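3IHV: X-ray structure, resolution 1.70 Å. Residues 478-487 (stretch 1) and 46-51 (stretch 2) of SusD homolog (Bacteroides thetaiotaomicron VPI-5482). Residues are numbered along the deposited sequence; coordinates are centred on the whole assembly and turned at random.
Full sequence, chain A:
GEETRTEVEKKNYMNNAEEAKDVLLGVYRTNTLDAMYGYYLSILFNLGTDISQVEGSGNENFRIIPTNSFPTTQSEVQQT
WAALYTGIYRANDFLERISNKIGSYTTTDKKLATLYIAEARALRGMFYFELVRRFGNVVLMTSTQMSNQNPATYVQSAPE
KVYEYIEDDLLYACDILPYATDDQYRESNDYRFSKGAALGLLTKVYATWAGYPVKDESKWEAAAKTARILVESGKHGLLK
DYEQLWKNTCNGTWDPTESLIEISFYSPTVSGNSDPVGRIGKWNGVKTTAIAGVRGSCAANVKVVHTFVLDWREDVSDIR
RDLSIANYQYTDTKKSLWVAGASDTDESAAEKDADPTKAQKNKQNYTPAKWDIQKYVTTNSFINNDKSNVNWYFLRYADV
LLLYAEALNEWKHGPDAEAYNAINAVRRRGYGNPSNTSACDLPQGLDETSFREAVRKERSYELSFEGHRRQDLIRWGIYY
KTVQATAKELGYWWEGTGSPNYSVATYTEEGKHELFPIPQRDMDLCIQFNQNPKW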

# COMPACT_ATOMS: atom_id res chain seq x y z
N ILE A 478 15.80 1.59 -9.45
CA ILE A 478 16.03 3.00 -9.78
C ILE A 478 15.70 4.00 -8.66
O ILE A 478 15.50 5.17 -8.93
CB ILE A 478 15.24 3.37 -11.09
CG1 ILE A 478 13.71 3.23 -10.95
CG2 ILE A 478 15.77 2.56 -12.25
CD1 ILE A 478 12.91 3.74 -12.17
N TYR A 479 15.67 3.54 -7.41
CA TYR A 479 15.23 4.42 -6.33
C TYR A 479 16.17 5.61 -6.16
O TYR A 479 15.76 6.77 -6.29
CB TYR A 479 15.05 3.66 -5.02
CG TYR A 479 14.61 4.55 -3.93
CD1 TYR A 479 13.47 5.31 -4.08
CD2 TYR A 479 15.34 4.69 -2.74
CE1 TYR A 479 13.03 6.19 -3.06
CE2 TYR A 479 14.92 5.56 -1.75
CZ TYR A 479 13.75 6.29 -1.91
OH TYR A 479 13.32 7.20 -0.98
N TYR A 480 17.45 5.33 -5.94
CA TYR A 480 18.41 6.44 -5.82
C TYR A 480 18.44 7.32 -7.08
O TYR A 480 18.43 8.53 -6.96
CB TYR A 480 19.80 5.90 -5.54
CG TYR A 480 20.87 6.96 -5.44
CD1 TYR A 480 21.05 7.71 -4.27
CD2 TYR A 480 21.73 7.20 -6.50
CE1 TYR A 480 22.04 8.70 -4.19
CE2 TYR A 480 22.71 8.16 -6.42
CZ TYR A 480 22.87 8.92 -5.28
OH TYR A 480 23.86 9.88 -5.26
N LYS A 481 18.50 6.71 -8.27
CA LYS A 481 18.50 7.46 -9.54
C LYS A 481 17.28 8.41 -9.61
O LYS A 481 17.40 9.55 -10.06
CB LYS A 481 18.43 6.45 -10.70
CG LYS A 481 18.41 6.99 -12.12
CD LYS A 481 18.16 5.84 -13.15
CE LYS A 481 18.30 6.30 -14.62
N THR A 482 16.12 7.93 -9.20
CA THR A 482 14.88 8.73 -9.28
C THR A 482 14.86 9.88 -8.28
O THR A 482 14.41 10.99 -8.59
CB THR A 482 13.66 7.81 -9.13
OG1 THR A 482 13.73 6.82 -10.16
CG2 THR A 482 12.32 8.59 -9.25
N VAL A 483 15.35 9.63 -7.06
CA VAL A 483 15.42 10.70 -6.06
C VAL A 483 16.36 11.79 -6.58
O VAL A 483 16.06 12.98 -6.54
CB VAL A 483 15.85 10.17 -4.66
CG1 VAL A 483 16.19 11.34 -3.67
CG2 VAL A 483 14.78 9.22 -4.10
N GLN A 484 17.51 11.38 -7.11
CA GLN A 484 18.48 12.32 -7.66
C GLN A 484 17.91 13.09 -8.85
O GLN A 484 18.07 14.30 -8.94
CB GLN A 484 19.74 11.54 -8.09
CG GLN A 484 20.56 11.09 -6.88
CD GLN A 484 21.35 12.23 -6.28
OE1 GLN A 484 22.11 12.90 -6.97
NE2 GLN A 484 21.16 12.47 -4.99
N ALA A 485 17.18 12.40 -9.71
CA ALA A 485 16.64 13.07 -10.90
C ALA A 485 15.51 14.02 -10.51
O ALA A 485 15.34 15.08 -11.13
CB ALA A 485 16.15 12.03 -11.91
N THR A 486 14.72 13.61 -9.51
CA THR A 486 13.65 14.45 -9.00
C THR A 486 14.21 15.77 -8.42
O THR A 486 13.65 16.86 -8.67
CB THR A 486 12.77 13.71 -7.99
OG1 THR A 486 12.23 12.54 -8.62
CG2 THR A 486 11.64 14.65 -7.50
N ALA A 487 15.31 15.66 -7.69
CA ALA A 487 15.99 16.84 -7.15
C ALA A 487 16.35 17.82 -8.27
O ALA A 487 16.07 19.02 -8.18
CB ALA A 487 17.23 16.45 -6.32
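Stretch 2, residues 46-51: NLGTDI

A short irregular segment packs across one face of a helix in a small contact, 252 Å² with both sides summed, mixing methyl groups with backbone carbonyls and pinned by a single hydrogen bond from a tyrosine hydroxyl to a backbone carbonyl. Stretch 2 forms no regular helix or strand; from Gly 48 to Asp 50 it crosses the helix steeply, advancing slightly toward the helix's later residues: Gly 48 lies near the end of the Tyr 479 side chain, the CA of Thr 49 is 5.9 Å from that of Val 483, and the CA of Asp 50 is 5.7 Å from that of Thr 486. Tyr 479, Thr 482, Val 483 and Thr 486 supply the helical face, spaced three and four residues apart as successive turns require.

The anchor is Tyr 479. With chi1 at t, its CA-to-CB bond points sideways but the ring end comes nearer, and OH donates to Gly 48 O at 2.7 Å. The same carbonyl oxygen packs 3.8 Å from Val 483 CG2. Gly 48 adopts phi/psi of 89/59, where a CB would be jammed against the carbonyl oxygen of Leu 47; an ideal CB would also lie 3.5 Å from Tyr 479 OH. Backbone strain alone therefore calls for glycine here.

Further along, two threonines present themselves toward the segment. Thr 482 CG2 meets Asp 50 CB at 3.7 Å, and Thr 486 OG1 approaches Asp 50 CB at 3.4 Å. Both hydroxyls are spent on the helix itself: Thr 482 OG1 donates to Ile 478 O and Thr 486 OG1 to Thr 482 O, each at 2.7 Å. The CA-to-CB bond of Thr 49 points away, though CG2 still lies 4.4 Å from Tyr 479 CE1, near the plane of the ring; Thr 49 OG1 accepts from Ile 51 N at 3.1 Å. The carboxylate of Asp 50 is satisfied elsewhere in the structure, but its backbone N is buried by the contact and has no partner in the model.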

# COMPACT_ATOMS: atom_id res chain seq x y z
N ASN A 46 6.45 5.06 2.94
CA ASN A 46 6.30 5.07 1.49
C ASN A 46 6.55 6.43 0.87
O ASN A 46 6.19 6.65 -0.28
CB ASN A 46 4.88 4.62 1.18
CG ASN A 46 4.62 3.20 1.66
OD1 ASN A 46 5.50 2.37 1.55
ND2 ASN A 46 3.42 2.92 2.18
N LEU A 47 7.11 7.34 1.64
CA LEU A 47 7.38 8.68 1.16
C LEU A 47 8.77 8.85 0.61
O LEU A 47 9.67 8.00 0.79
CB LEU A 47 7.12 9.66 2.30
CG LEU A 47 5.66 9.79 2.71
CD1 LEU A 47 5.60 10.46 4.08
CD2 LEU A 47 4.84 10.57 1.67
N GLY A 48 8.96 9.94 -0.12
CA GLY A 48 10.30 10.28 -0.62
C GLY A 48 10.60 9.69 -1.96
O GLY A 48 11.58 8.94 -2.14
N THR A 49 9.76 10.04 -2.93
CA THR A 49 9.88 9.53 -4.29
C THR A 49 9.73 10.67 -5.31
O THR A 49 9.91 11.86 -4.97
CB THR A 49 8.76 8.48 -4.57
OG1 THR A 49 7.48 9.12 -4.55
CG2 THR A 49 8.78 7.38 -3.49
N ASP A 50 9.44 10.32 -6.57
CA ASP A 50 9.15 11.31 -7.59
C ASP A 50 7.75 11.89 -7.48
O ASP A 50 7.47 12.89 -8.15
CB ASP A 50 9.40 10.77 -8.99
CG ASP A 50 8.71 9.44 -9.29
OD1 ASP A 50 8.34 8.67 -8.35
OD2 ASP A 50 8.59 9.14 -10.51
N ILE A 51 6.88 11.29 -6.68
CA ILE A 51 5.51 11.77 -6.57
C ILE A 51 5.13 12.37 -5.23
O ILE A 51 4.26 13.22 -5.20
CB ILE A 51 4.47 10.66 -6.99
CG1 ILE A 51 4.27 9.58 -5.95
CG2 ILE A 51 4.88 10.08 -8.36
CD1 ILE A 51 3.14 8.56 -6.26